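Local coordinates for protein of unknown function with a Fic domain (Bacteroides thetaiotaomicron VPI-5482, PDB 3CUC), which is of unknown function but carries a largely helical domain of the Fic/DOC family, with the HPFEDGNGR motif of that family, at residues 184-189 against 231-236; 15-20 against 275-280. One frame throughout, in Å; residues are numbered along the deposited sequence.

Contact 1: 184-189 against 231-236; sequences LLHYRY and NILHQC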
loop_
_atom_site.group_PDB
_atom_site.type_symbol
_atom_site.label_atom_id
_atom_site.label_comp_id
_atom_site.label_asym_id
_atom_site.label_seq_id
_atom_site.Cartn_x
_atom_site.Cartn_y
_atom_site.Cartn_z
ATOM N N LEU A 184 10.653 1.342 -1.999
ATOM C CA LEU A 184 11.248 2.667 -1.834
ATOM C C LEU A 184 10.203 3.773 -1.948
ATOM O O LEU A 184 10.283 4.765 -1.226
ATOM C CB LEU A 184 12.381 2.881 -2.842
ATOM C CG LEU A 184 13.500 3.862 -2.476
ATOM C CD1 LEU A 184 13.969 3.705 -1.029
ATOM C CD2 LEU A 184 14.668 3.661 -3.428
ATOM N N LEU A 185 9.223 3.597 -2.837
ATOM C CA LEU A 185 8.084 4.522 -2.926
ATOM C C LEU A 185 7.299 4.575 -1.610
ATOM O O LEU A 185 6.957 5.655 -1.125
ATOM C CB LEU A 185 7.144 4.132 -4.078
ATOM C CG LEU A 185 5.888 4.996 -4.284
ATOM C CD1 LEU A 185 6.249 6.470 -4.432
ATOM C CD2 LEU A 185 5.083 4.521 -5.483
ATOM N N HIS A 186 7.010 3.402 -1.052
ATOM C CA HIS A 186 6.325 3.287 0.234
ATOM C C HIS A 186 7.111 4.012 1.316
ATOM O O HIS A 186 6.564 4.831 2.062
ATOM C CB HIS A 186 6.175 1.808 0.601
ATOM C CG HIS A 186 5.545 1.561 1.938
ATOM N ND1 HIS A 186 6.070 2.047 3.116
ATOM C CD2 HIS A 186 4.448 0.846 2.282
ATOM C CE1 HIS A 186 5.312 1.659 4.125
ATOM N NE2 HIS A 186 4.323 0.926 3.647
ATOM N N TYR A 187 8.403 3.715 1.390
ATOM C CA TYR A 187 9.235 4.237 2.468
ATOM C C TYR A 187 9.357 5.751 2.427
ATOM O O TYR A 187 9.105 6.422 3.424
ATOM C CB TYR A 187 10.631 3.621 2.443
ATOM C CG TYR A 187 11.428 4.037 3.651
ATOM C CD1 TYR A 187 11.225 3.418 4.881
ATOM C CD2 TYR A 187 12.349 5.077 3.577
ATOM C CE1 TYR A 187 11.935 3.804 6.002
ATOM C CE2 TYR A 187 13.064 5.475 4.690
ATOM C CZ TYR A 187 12.857 4.839 5.903
ATOM O OH TYR A 187 13.577 5.233 7.014
ATOM N N ARG A 188 9.748 6.280 1.274
ATOM C CA ARG A 188 9.887 7.722 1.107
ATOM C C ARG A 188 8.572 8.447 1.373
ATOM O O ARG A 188 8.554 9.451 2.090
ATOM C CB ARG A 188 10.416 8.052 -0.286
ATOM C CG ARG A 188 11.852 7.613 -0.478
ATOM C CD ARG A 188 12.377 7.991 -1.843
ATOM N NE ARG A 188 13.835 7.929 -1.892
ATOM C CZ ARG A 188 14.580 8.395 -2.891
ATOM N NH1 ARG A 188 14.022 8.977 -3.944
ATOM N NH2 ARG A 188 15.897 8.284 -2.832
ATOM N N TYR A 189 7.477 7.929 0.817
ATOM C CA TYR A 189 6.152 8.501 1.064
ATOM C C TYR A 189 5.820 8.519 2.556
ATOM O O TYR A 189 5.423 9.557 3.099
ATOM C CB TYR A 189 5.051 7.744 0.312
ATOM C CG TYR A 189 3.666 8.241 0.676
ATOM C CD1 TYR A 189 3.105 9.333 0.017
ATOM C CD2 TYR A 189 2.938 7.644 1.703
ATOM C CE1 TYR A 189 1.852 9.807 0.360
ATOM C CE2 TYR A 189 1.686 8.109 2.053
ATOM C CZ TYR A 189 1.149 9.190 1.382
ATOM O OH TYR A 189 -0.097 9.645 1.734
ATOM N N ASN A 231 8.590 -2.618 13.073
ATOM C CA ASN A 231 9.974 -2.866 13.473
ATOM C C ASN A 231 10.915 -2.728 12.278
ATOM O O ASN A 231 11.926 -2.031 12.354
ATOM C CB ASN A 231 10.116 -4.253 14.108
ATOM C CG ASN A 231 11.502 -4.495 14.686
ATOM O OD1 ASN A 231 12.489 -4.646 13.954
ATOM N ND2 ASN A 231 11.582 -4.545 16.011
ATOM N N ILE A 232 10.558 -3.373 11.171
ATOM C CA ILE A 232 11.395 -3.363 9.971
ATOM C C ILE A 232 11.614 -1.915 9.498
ATOM O O ILE A 232 12.746 -1.527 9.206
ATOM C CB ILE A 232 10.797 -4.254 8.846
ATOM C CG1 ILE A 232 10.672 -5.719 9.309
ATOM C CG2 ILE A 232 11.643 -4.165 7.585
ATOM C CD1 ILE A 232 11.897 -6.569 9.062
ATOM N N LEU A 233 10.552 -1.108 9.475
ATOM C CA LEU A 233 10.678 0.320 9.132
ATOM C C LEU A 233 11.446 1.132 10.200
ATOM O O LEU A 233 12.044 2.157 9.876
ATOM C CB LEU A 233 9.297 0.942 8.885
ATOM C CG LEU A 233 8.485 0.416 7.693
ATOM C CD1 LEU A 233 7.010 0.779 7.828
ATOM C CD2 LEU A 233 9.031 0.939 6.375
ATOM N N HIS A 234 11.427 0.677 11.455
ATOM C CA HIS A 234 12.192 1.323 12.542
ATOM C C HIS A 234 13.702 1.057 12.456
ATOM O O HIS A 234 14.500 1.805 13.026
ATOM C CB HIS A 234 11.672 0.878 13.918
ATOM N N GLN A 235 14.080 -0.018 11.762
ATOM C CA GLN A 235 15.491 -0.330 11.494
ATOM C C GLN A 235 16.023 0.567 10.381
ATOM O O GLN A 235 17.106 1.151 10.502
ATOM C CB GLN A 235 15.660 -1.794 11.071
ATOM C CG GLN A 235 15.318 -2.814 12.145
ATOM C CD GLN A 235 15.333 -4.246 11.631
ATOM O OE1 GLN A 235 15.338 -4.501 10.419
ATOM N NE2 GLN A 235 15.333 -5.192 12.558
ATOM N N CYS A 236 15.254 0.644 9.294
ATOM C CA CYS A 236 15.540 1.547 8.178
ATOM C C CYS A 236 15.709 2.992 8.647
ATOM O O CYS A 236 16.608 3.700 8.186
ATOM C CB CYS A 236 14.406 1.490 7.148
ATOM S SG CYS A 236 14.250 -0.088 6.263
#
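Tyr-187 reaches the helix of Leu-233 and Cys-236 because its CG stands anti to the backbone N (chi1 -173°), an extended setting that swings the phenol across the gap between two helices. Leu-233 answers with the other choice: CG lies beside its own backbone N and anti to the carbonyl carbon (chi1 -64°), and the two side chains run past each other in opposite senses. The pair illustrates how one long aromatic side chain can bridge two well-separated helices, for the axes come no nearer than 12.0 Å and the N-to-C directions differ by 74°. Leu-233 CD2 meets the phenol at its rim, near the ring plane, 3.6 Å from Tyr-187 CD1. One turn further on, Cys-236 CB sits obliquely 3.6 Å from Tyr-187 CE1. The sulfur adds a sulfur-aromatic contact, with Cys-236 SG 5.2 Å from the centroid of the Tyr-187 ring and again oblique to it. Leu-233 CD1 lies 4.2 Å from His-186 CE1, a looser touch, and the two side chains cross at about a right angle. These contacts join helix 178-192 to helix 226-240 in the Fic fold, where helix 178-192 leads directly into the HPFEDGNGR signature motif, whose last residues open helix 199-213. The polar atoms that end the two side chains have their hydrogen-bond partners outside these segments, although Tyr-187 OH also lies 3.5 Å from Cys-236 C. Tyr-187 OH is hydrogen-bonded to Asp-237 OD1 and to Arg-191 NH1, two bonds that should steady the phenol, while His-186 NE2 bonds to Tyr-229 OH. Phe-258, near the start of helix 256-277, touches Leu-233 and Cys-236 and also meets the imidazole of His-186 at a slant.

Contact 2: 15-20 against 275-280; sequences KSLQPL and KAAKGE
Leu-17 and Leu-20 close on one methyl, that of Ala-277, and the residues from Lys-275 to Glu-280 show how a helix can stop right beside such a contact. Lys-275 has its CB directed away from the leucines, and its NZ is put to use within its own segment, forming a salt bridge with Glu-280 OE1 at 3.1 Å and arriving almost in line with the carboxylate C-O bond. Ala-276 supplies the carbonyl that Gly-279 N will use. Ala-277 is the residue that carries the contact. Its CB points at the other segment and lies 3.7 Å from Leu-17 CD1 and 3.6 Å from Leu-20 CG, so the small side chain is met by the end of one leucine and the branch point of the other. Leu-20 also lays CD2 against the alanine backbone, 3.8 Å from Ala-277 CA. Both leucines hold CG anti to the carbonyl carbon (chi1 -64° in Leu-17, -82° in Leu-20), which lets them converge on the methyl from different points of a bend; the cis peptide bond before Pro-19 lies between them, in the loop that follows helix 6-16. Trp-14 of that helix also packs on Leu-20. Lys-278 follows at the exposed side, its side chain touching Lys-13. Gly-279 then breaks the helical course with a phi of 81°, a value readily taken by glycine, and its N bonds back to Ala-276 O at 2.8 Å. Glu-280 completes the turn through its N, 3.1 Å from Lys-275 O, so that backbone bond and salt bridge link the same two residues. With its positive phi and paired bonds into the last turn, this finish to helix 256-277 is a Schellman motif, docked here by its alanine against the loop after helix 6-16.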
loop_
_atom_site.group_PDB
_atom_site.type_symbol
_atom_site.label_atom_id
_atom_site.label_comp_id
_atom_site.label_asym_id
_atom_site.label_seq_id
_atom_site.Cartn_x
_atom_site.Cartn_y
_atom_site.Cartn_z
ATOM N N LYS A 15 4.250 -16.177 -14.157
ATOM C CA LYS A 15 4.201 -15.647 -15.527
ATOM C C LYS A 15 3.758 -16.719 -16.533
ATOM O O LYS A 15 3.046 -16.413 -17.480
ATOM C CB LYS A 15 5.547 -15.010 -15.940
ATOM C CG LYS A 15 5.724 -13.548 -15.480
ATOM C CD LYS A 15 4.968 -12.560 -16.377
ATOM N N SER A 16 4.153 -17.970 -16.301
ATOM C CA SER A 16 3.842 -19.066 -17.224
ATOM C C SER A 16 2.364 -19.440 -17.214
ATOM O O SER A 16 1.854 -20.018 -18.175
ATOM C CB SER A 16 4.672 -20.310 -16.900
ATOM O OG SER A 16 4.116 -21.024 -15.808
ATOM N N LEU A 17 1.678 -19.122 -16.127
ATOM C CA LEU A 17 0.280 -19.493 -15.982
ATOM C C LEU A 17 -0.660 -18.394 -16.466
ATOM O O LEU A 17 -1.879 -18.567 -16.441
ATOM C CB LEU A 17 -0.021 -19.828 -14.524
ATOM C CG LEU A 17 0.722 -21.039 -13.960
ATOM C CD1 LEU A 17 0.619 -21.059 -12.434
ATOM C CD2 LEU A 17 0.186 -22.322 -14.550
ATOM N N GLN A 18 -0.094 -17.272 -16.907
ATOM C CA GLN A 18 -0.885 -16.160 -17.436
ATOM C C GLN A 18 -1.359 -16.465 -18.861
ATOM O O GLN A 18 -0.575 -16.943 -19.693
ATOM C CB GLN A 18 -0.067 -14.870 -17.447
ATOM C CG GLN A 18 0.524 -14.487 -16.101
ATOM C CD GLN A 18 -0.538 -14.303 -15.027
ATOM O OE1 GLN A 18 -1.465 -13.527 -15.201
ATOM N NE2 GLN A 18 -0.404 -15.020 -13.918
ATOM N N PRO A 19 -2.643 -16.201 -19.151
ATOM C CA PRO A 19 -3.689 -15.685 -18.258
ATOM C C PRO A 19 -4.411 -16.798 -17.506
ATOM O O PRO A 19 -4.542 -17.911 -18.025
ATOM C CB PRO A 19 -4.652 -15.009 -19.224
ATOM C CG PRO A 19 -4.552 -15.834 -20.459
ATOM C CD PRO A 19 -3.165 -16.436 -20.506
ATOM N N LEU A 20 -4.868 -16.501 -16.293
ATOM C CA LEU A 20 -5.652 -17.462 -15.526
ATOM C C LEU A 20 -7.047 -17.598 -16.116
ATOM O O LEU A 20 -7.612 -16.626 -16.625
ATOM C CB LEU A 20 -5.776 -17.040 -14.057
ATOM C CG LEU A 20 -4.617 -17.374 -13.123
ATOM C CD1 LEU A 20 -3.398 -16.538 -13.474
ATOM C CD2 LEU A 20 -5.030 -17.162 -11.672
ATOM N N LYS A 275 -1.446 -21.316 -6.811
ATOM C CA LYS A 275 -2.361 -22.329 -6.301
ATOM C C LYS A 275 -3.740 -22.159 -6.945
ATOM O O LYS A 275 -4.356 -23.134 -7.374
ATOM C CB LYS A 275 -2.443 -22.221 -4.772
ATOM C CG LYS A 275 -2.581 -23.548 -4.033
ATOM C CD LYS A 275 -1.993 -23.460 -2.616
ATOM C CE LYS A 275 -2.628 -24.474 -1.665
ATOM N NZ LYS A 275 -2.565 -25.862 -2.189
ATOM N N ALA A 276 -4.197 -20.911 -7.030
ATOM C CA ALA A 276 -5.477 -20.588 -7.655
ATOM C C ALA A 276 -5.468 -20.937 -9.139
ATOM O O ALA A 276 -6.388 -21.593 -9.624
ATOM C CB ALA A 276 -5.810 -19.116 -7.462
ATOM N N ALA A 277 -4.422 -20.509 -9.848
ATOM C CA ALA A 277 -4.254 -20.811 -11.278
ATOM C C ALA A 277 -4.362 -22.309 -11.568
ATOM O O ALA A 277 -4.982 -22.714 -12.547
ATOM C CB ALA A 277 -2.919 -20.279 -11.784
ATOM N N LYS A 278 -3.775 -23.129 -10.703
ATOM C CA LYS A 278 -3.853 -24.586 -10.832
ATOM C C LYS A 278 -5.211 -25.170 -10.422
ATOM O O LYS A 278 -5.365 -26.384 -10.394
ATOM C CB LYS A 278 -2.752 -25.239 -9.991
ATOM C CG LYS A 278 -1.334 -24.984 -10.485
ATOM C CD LYS A 278 -0.327 -25.604 -9.520
ATOM C CE LYS A 278 1.060 -25.720 -10.128
ATOM N NZ LYS A 278 2.062 -26.169 -9.117
ATOM N N GLY A 279 -6.181 -24.321 -10.089
ATOM C CA GLY A 279 -7.524 -24.774 -9.726
ATOM C C GLY A 279 -7.704 -25.267 -8.296
ATOM O O GLY A 279 -8.808 -25.659 -7.921
ATOM N N GLU A 280 -6.641 -25.241 -7.490
ATOM C CA GLU A 280 -6.690 -25.747 -6.108
ATOM C C GLU A 280 -7.329 -24.719 -5.181
ATOM O O GLU A 280 -7.517 -23.578 -5.568
ATOM C CB GLU A 280 -5.286 -26.074 -5.600
ATOM C CG GLU A 280 -4.523 -27.093 -6.440
ATOM C CD GLU A 280 -3.020 -26.947 -6.299
ATOM O OE1 GLU A 280 -2.557 -26.611 -5.189
ATOM O OE2 GLU A 280 -2.298 -27.157 -7.296
#

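How the contacts relate
Contact 1 is buried, its centre about 12 Å from the centre of the chain, whereas contact 2 is partly buried and its centre lies farther out, at about 24 Å. The centres of the two contacts are about 32 Å apart and their nearest atoms about 20 Å, so they do not touch. In sequence, contact 2 joins a segment near the N-terminus to one near the C-terminus, and contact 1 falls within the 254 residues between them. Helix 256-277 spans the separation: residues near its start pack on contact 1, whereas its last turn belongs to contact 2. Of the two, contact 1 lies on the helix leading to the Fic signature motif.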